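Local coordinates for NigD-like protein (Bacteroides vulgatus ATCC 8482, PDB 3K6O) that is of unknown function but belongs to the NigD-like family, pairing an N-terminal OB domain with a C-terminal beta sandwich, at residues Y177-K188 with T200-T208. Sequence-based numbering, arbitrary orientation.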
loop_
_atom_site.group_PDB
_atom_site.type_symbol
_atom_site.label_atom_id
_atom_site.label_comp_id
_atom_site.label_asym_id
_atom_site.label_seq_id
_atom_site.Cartn_x
_atom_site.Cartn_y
_atom_site.Cartn_z
ATOM N N TYR A 177 -13.981 2.268 2.568
ATOM C CA TYR A 177 -13.970 1.340 1.423
ATOM C C TYR A 177 -13.242 -0.005 1.729
ATOM O O TYR A 177 -13.062 -0.828 0.837
ATOM C CB TYR A 177 -13.365 2.031 0.215
ATOM C CG TYR A 177 -14.172 3.231 -0.192
ATOM C CD1 TYR A 177 -15.304 3.086 -0.937
ATOM C CD2 TYR A 177 -13.813 4.518 0.229
ATOM C CE1 TYR A 177 -16.091 4.176 -1.284
ATOM C CE2 TYR A 177 -14.576 5.614 -0.091
ATOM C CZ TYR A 177 -15.702 5.440 -0.856
ATOM O OH TYR A 177 -16.439 6.501 -1.166
ATOM N N SER A 178 -12.860 -0.214 2.995
ATOM C CA SER A 178 -12.093 -1.374 3.371
ATOM C C SER A 178 -12.981 -2.571 3.704
ATOM O O SER A 178 -14.208 -2.433 3.840
ATOM C CB SER A 178 -11.217 -1.028 4.567
ATOM O OG SER A 178 -11.917 -1.243 5.718
ATOM N N PRO A 179 -12.367 -3.751 3.891
ATOM C CA PRO A 179 -13.136 -4.930 4.199
ATOM C C PRO A 179 -13.787 -4.933 5.573
ATOM O O PRO A 179 -14.620 -5.785 5.862
ATOM C CB PRO A 179 -12.124 -6.072 4.101
ATOM C CG PRO A 179 -10.893 -5.536 3.662
ATOM C CD PRO A 179 -10.978 -4.068 3.509
ATOM N N GLU A 180 -13.433 -3.981 6.404
ATOM C CA GLU A 180 -14.131 -3.771 7.667
ATOM C C GLU A 180 -15.499 -3.150 7.491
ATOM O O GLU A 180 -16.257 -3.163 8.423
ATOM C CB GLU A 180 -13.309 -2.859 8.541
ATOM C CG GLU A 180 -11.937 -3.408 8.836
ATOM C CD GLU A 180 -11.930 -4.316 10.019
ATOM O OE1 GLU A 180 -13.000 -4.905 10.388
ATOM O OE2 GLU A 180 -10.830 -4.450 10.586
ATOM N N ASN A 181 -15.808 -2.576 6.311
ATOM C CA ASN A 181 -17.168 -2.212 5.999
ATOM C C ASN A 181 -17.976 -3.457 5.614
ATOM O O ASN A 181 -17.779 -4.046 4.560
ATOM C CB ASN A 181 -17.206 -1.194 4.869
ATOM C CG ASN A 181 -18.594 -0.677 4.599
ATOM O OD1 ASN A 181 -19.608 -1.309 4.950
ATOM N ND2 ASN A 181 -18.658 0.486 3.935
ATOM N N SER A 182 -18.913 -3.844 6.463
ATOM C CA SER A 182 -19.601 -5.098 6.282
ATOM C C SER A 182 -20.622 -5.053 5.148
ATOM O O SER A 182 -21.060 -6.070 4.710
ATOM C CB SER A 182 -20.282 -5.493 7.600
ATOM O OG SER A 182 -21.355 -4.587 7.803
ATOM N N GLU A 183 -21.013 -3.887 4.672
ATOM C CA GLU A 183 -21.916 -3.824 3.517
ATOM C C GLU A 183 -21.188 -4.067 2.177
ATOM O O GLU A 183 -21.847 -4.111 1.141
ATOM C CB GLU A 183 -22.596 -2.439 3.417
ATOM C CG GLU A 183 -23.367 -1.977 4.660
ATOM C CD GLU A 183 -24.586 -2.816 4.899
ATOM O OE1 GLU A 183 -25.489 -2.777 4.037
ATOM O OE2 GLU A 183 -24.626 -3.538 5.924
ATOM N N LEU A 184 -19.859 -4.154 2.150
ATOM C CA LEU A 184 -19.169 -4.260 0.832
ATOM C C LEU A 184 -18.870 -5.702 0.420
ATOM O O LEU A 184 -18.304 -6.480 1.181
ATOM C CB LEU A 184 -17.877 -3.432 0.774
ATOM C CG LEU A 184 -18.039 -1.925 0.984
ATOM C CD1 LEU A 184 -16.651 -1.281 1.196
ATOM C CD2 LEU A 184 -18.831 -1.223 -0.145
ATOM N N LYS A 185 -19.259 -6.024 -0.803
ATOM C CA LYS A 185 -18.956 -7.304 -1.431
ATOM C C LYS A 185 -17.505 -7.373 -1.929
ATOM O O LYS A 185 -16.996 -8.468 -2.222
ATOM C CB LYS A 185 -19.883 -7.520 -2.624
ATOM C CG LYS A 185 -21.331 -7.839 -2.276
ATOM C CD LYS A 185 -22.113 -8.167 -3.591
ATOM C CE LYS A 185 -23.604 -8.467 -3.338
ATOM N NZ LYS A 185 -24.263 -9.308 -4.437
ATOM N N GLY A 186 -16.873 -6.203 -2.069
ATOM C CA GLY A 186 -15.496 -6.112 -2.562
ATOM C C GLY A 186 -15.185 -4.731 -3.112
ATOM O O GLY A 186 -15.929 -3.801 -2.897
ATOM N N ILE A 187 -14.083 -4.609 -3.827
ATOM C CA ILE A 187 -13.652 -3.338 -4.351
ATOM C C ILE A 187 -13.242 -3.501 -5.799
ATOM O O ILE A 187 -12.669 -4.518 -6.179
ATOM C CB ILE A 187 -12.518 -2.756 -3.492
ATOM C CG1 ILE A 187 -12.103 -1.394 -3.947
ATOM C CG2 ILE A 187 -11.235 -3.616 -3.513
ATOM C CD1 ILE A 187 -10.983 -0.876 -2.981
ATOM N N LYS A 188 -13.581 -2.507 -6.597
ATOM C CA LYS A 188 -13.216 -2.444 -8.013
ATOM C C LYS A 188 -12.388 -1.189 -8.231
ATOM O O LYS A 188 -12.788 -0.100 -7.804
ATOM C CB LYS A 188 -14.465 -2.409 -8.865
ATOM C CG LYS A 188 -15.326 -3.661 -8.750
ATOM C CD LYS A 188 -16.472 -3.698 -9.771
ATOM C CE LYS A 188 -17.250 -5.050 -9.721
ATOM N NZ LYS A 188 -18.441 -5.070 -10.643
ATOM N N THR A 200 -10.448 -2.818 -15.141
ATOM C CA THR A 200 -10.897 -2.885 -13.749
ATOM C C THR A 200 -10.253 -4.027 -12.995
ATOM O O THR A 200 -10.430 -5.176 -13.370
ATOM C CB THR A 200 -12.413 -3.112 -13.692
ATOM O OG1 THR A 200 -13.054 -2.067 -14.407
ATOM C CG2 THR A 200 -12.932 -3.077 -12.287
ATOM N N TYR A 201 -9.519 -3.721 -11.935
ATOM C CA TYR A 201 -9.080 -4.749 -11.006
ATOM C C TYR A 201 -10.271 -5.002 -10.069
ATOM O O TYR A 201 -10.873 -4.038 -9.594
ATOM C CB TYR A 201 -7.865 -4.276 -10.214
ATOM C CG TYR A 201 -6.581 -4.245 -10.989
ATOM C CD1 TYR A 201 -6.403 -3.359 -12.065
ATOM C CD2 TYR A 201 -5.515 -5.087 -10.647
ATOM C CE1 TYR A 201 -5.217 -3.335 -12.779
ATOM C CE2 TYR A 201 -4.308 -5.052 -11.354
ATOM C CZ TYR A 201 -4.184 -4.177 -12.415
ATOM O OH TYR A 201 -3.019 -4.129 -13.112
ATOM N N ILE A 202 -10.614 -6.269 -9.840
ATOM C CA ILE A 202 -11.735 -6.649 -8.983
ATOM C C ILE A 202 -11.153 -7.480 -7.828
ATOM O O ILE A 202 -10.440 -8.459 -8.062
ATOM C CB ILE A 202 -12.804 -7.498 -9.748
ATOM C CG1 ILE A 202 -13.348 -6.697 -10.940
ATOM C CG2 ILE A 202 -13.933 -7.893 -8.825
ATOM C CD1 ILE A 202 -14.133 -7.506 -12.037
ATOM N N PHE A 203 -11.430 -7.077 -6.595
ATOM C CA PHE A 203 -11.083 -7.890 -5.428
ATOM C C PHE A 203 -12.325 -8.122 -4.582
ATOM O O PHE A 203 -12.922 -7.166 -4.088
ATOM C CB PHE A 203 -10.044 -7.177 -4.575
ATOM C CG PHE A 203 -8.807 -6.776 -5.330
ATOM C CD1 PHE A 203 -7.778 -7.689 -5.542
ATOM C CD2 PHE A 203 -8.679 -5.490 -5.842
ATOM C CE1 PHE A 203 -6.614 -7.322 -6.242
ATOM C CE2 PHE A 203 -7.512 -5.110 -6.538
ATOM C CZ PHE A 203 -6.489 -6.026 -6.737
ATOM N N SER A 204 -12.701 -9.379 -4.364
ATOM C CA SER A 204 -13.849 -9.661 -3.518
ATOM C C SER A 204 -13.474 -9.577 -2.051
ATOM O O SER A 204 -12.306 -9.764 -1.686
ATOM C CB SER A 204 -14.422 -11.050 -3.825
ATOM O OG SER A 204 -13.469 -12.041 -3.527
ATOM N N TYR A 205 -14.459 -9.233 -1.227
ATOM C CA TYR A 205 -14.323 -9.249 0.233
ATOM C C TYR A 205 -15.157 -10.429 0.694
ATOM O O TYR A 205 -16.203 -10.688 0.090
ATOM C CB TYR A 205 -14.891 -7.971 0.837
ATOM C CG TYR A 205 -14.106 -6.725 0.582
ATOM C CD1 TYR A 205 -12.812 -6.756 0.094
ATOM C CD2 TYR A 205 -14.644 -5.487 0.893
ATOM C CE1 TYR A 205 -12.091 -5.595 -0.098
ATOM C CE2 TYR A 205 -13.932 -4.324 0.710
ATOM C CZ TYR A 205 -12.653 -4.371 0.233
ATOM O OH TYR A 205 -11.936 -3.204 0.117
ATOM N N PRO A 206 -14.729 -11.148 1.761
ATOM C CA PRO A 206 -13.556 -10.910 2.609
ATOM C C PRO A 206 -12.239 -11.315 1.942
ATOM O O PRO A 206 -12.233 -12.098 0.974
ATOM C CB PRO A 206 -13.810 -11.806 3.818
ATOM C CG PRO A 206 -14.611 -12.922 3.247
ATOM C CD PRO A 206 -15.499 -12.318 2.206
ATOM N N LEU A 207 -11.148 -10.773 2.460
ATOM C CA LEU A 207 -9.817 -11.151 2.021
ATOM C C LEU A 207 -9.359 -12.391 2.810
ATOM O O LEU A 207 -9.366 -12.374 4.054
ATOM C CB LEU A 207 -8.850 -10.007 2.266
ATOM C CG LEU A 207 -9.337 -8.671 1.643
ATOM C CD1 LEU A 207 -8.391 -7.514 1.998
ATOM C CD2 LEU A 207 -9.539 -8.807 0.155
ATOM N N THR A 208 -8.959 -13.433 2.076
ATOM C CA THR A 208 -8.429 -14.670 2.658
ATOM C C THR A 208 -6.898 -14.665 2.780
ATOM O O THR A 208 -6.333 -15.546 3.447
ATOM C CB THR A 208 -8.760 -15.853 1.771
ATOM O OG1 THR A 208 -8.121 -15.662 0.505
ATOM C CG2 THR A 208 -10.266 -15.978 1.545
#
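Tyr205 has its CG anti to its own carbonyl carbon (chi1 -70°), which sends the ring between Pro179 and Gly186, into the loop that leads to strand 186-191. A chi2 of -14° sets the turn of the ring, so that its faces meet these two residues. Pro179 covers one face, its CB 3.9 Å from the centroid of the Tyr205 ring and almost on the ring normal. Gly186 CA lies over the opposite face, 3.7 Å from that centroid. Both are CH-pi contacts. The Leu184 side chain lies alongside that of Tyr205, pointing the same way, with Leu184 CB 3.8 Å from Tyr205 CD2. At the far end Tyr205 OH donates to Tyr177 O (2.7 Å), in the carbonyl plane. Tyr205 N also donates a hydrogen bond to Lys185 O (2.8 Å). Beyond this, strands 186-191 and 199-204 form an antiparallel hairpin of the beta sandwich domain. Ile187 and Phe203 form a hydrogen-bonded pair, linked by two backbone hydrogen bonds. Their side chains share a face, with Ile187 CG2 3.9 Å from Phe203 CB. Leu207 CD1 reaches Pro179 CG at 3.6 Å. Strand 149-157 flanks the hairpin on the other side of 186-191. An alanine in place of Tyr205 is likely to leave Tyr177 O without this donor and Pro179 and Gly186 without the ring between them. One tyrosine thus joins the loop before strand 186-191 to the chain just after strand 199-204, by CH-pi contacts on both ring faces and a hydrogen bond from its hydroxyl.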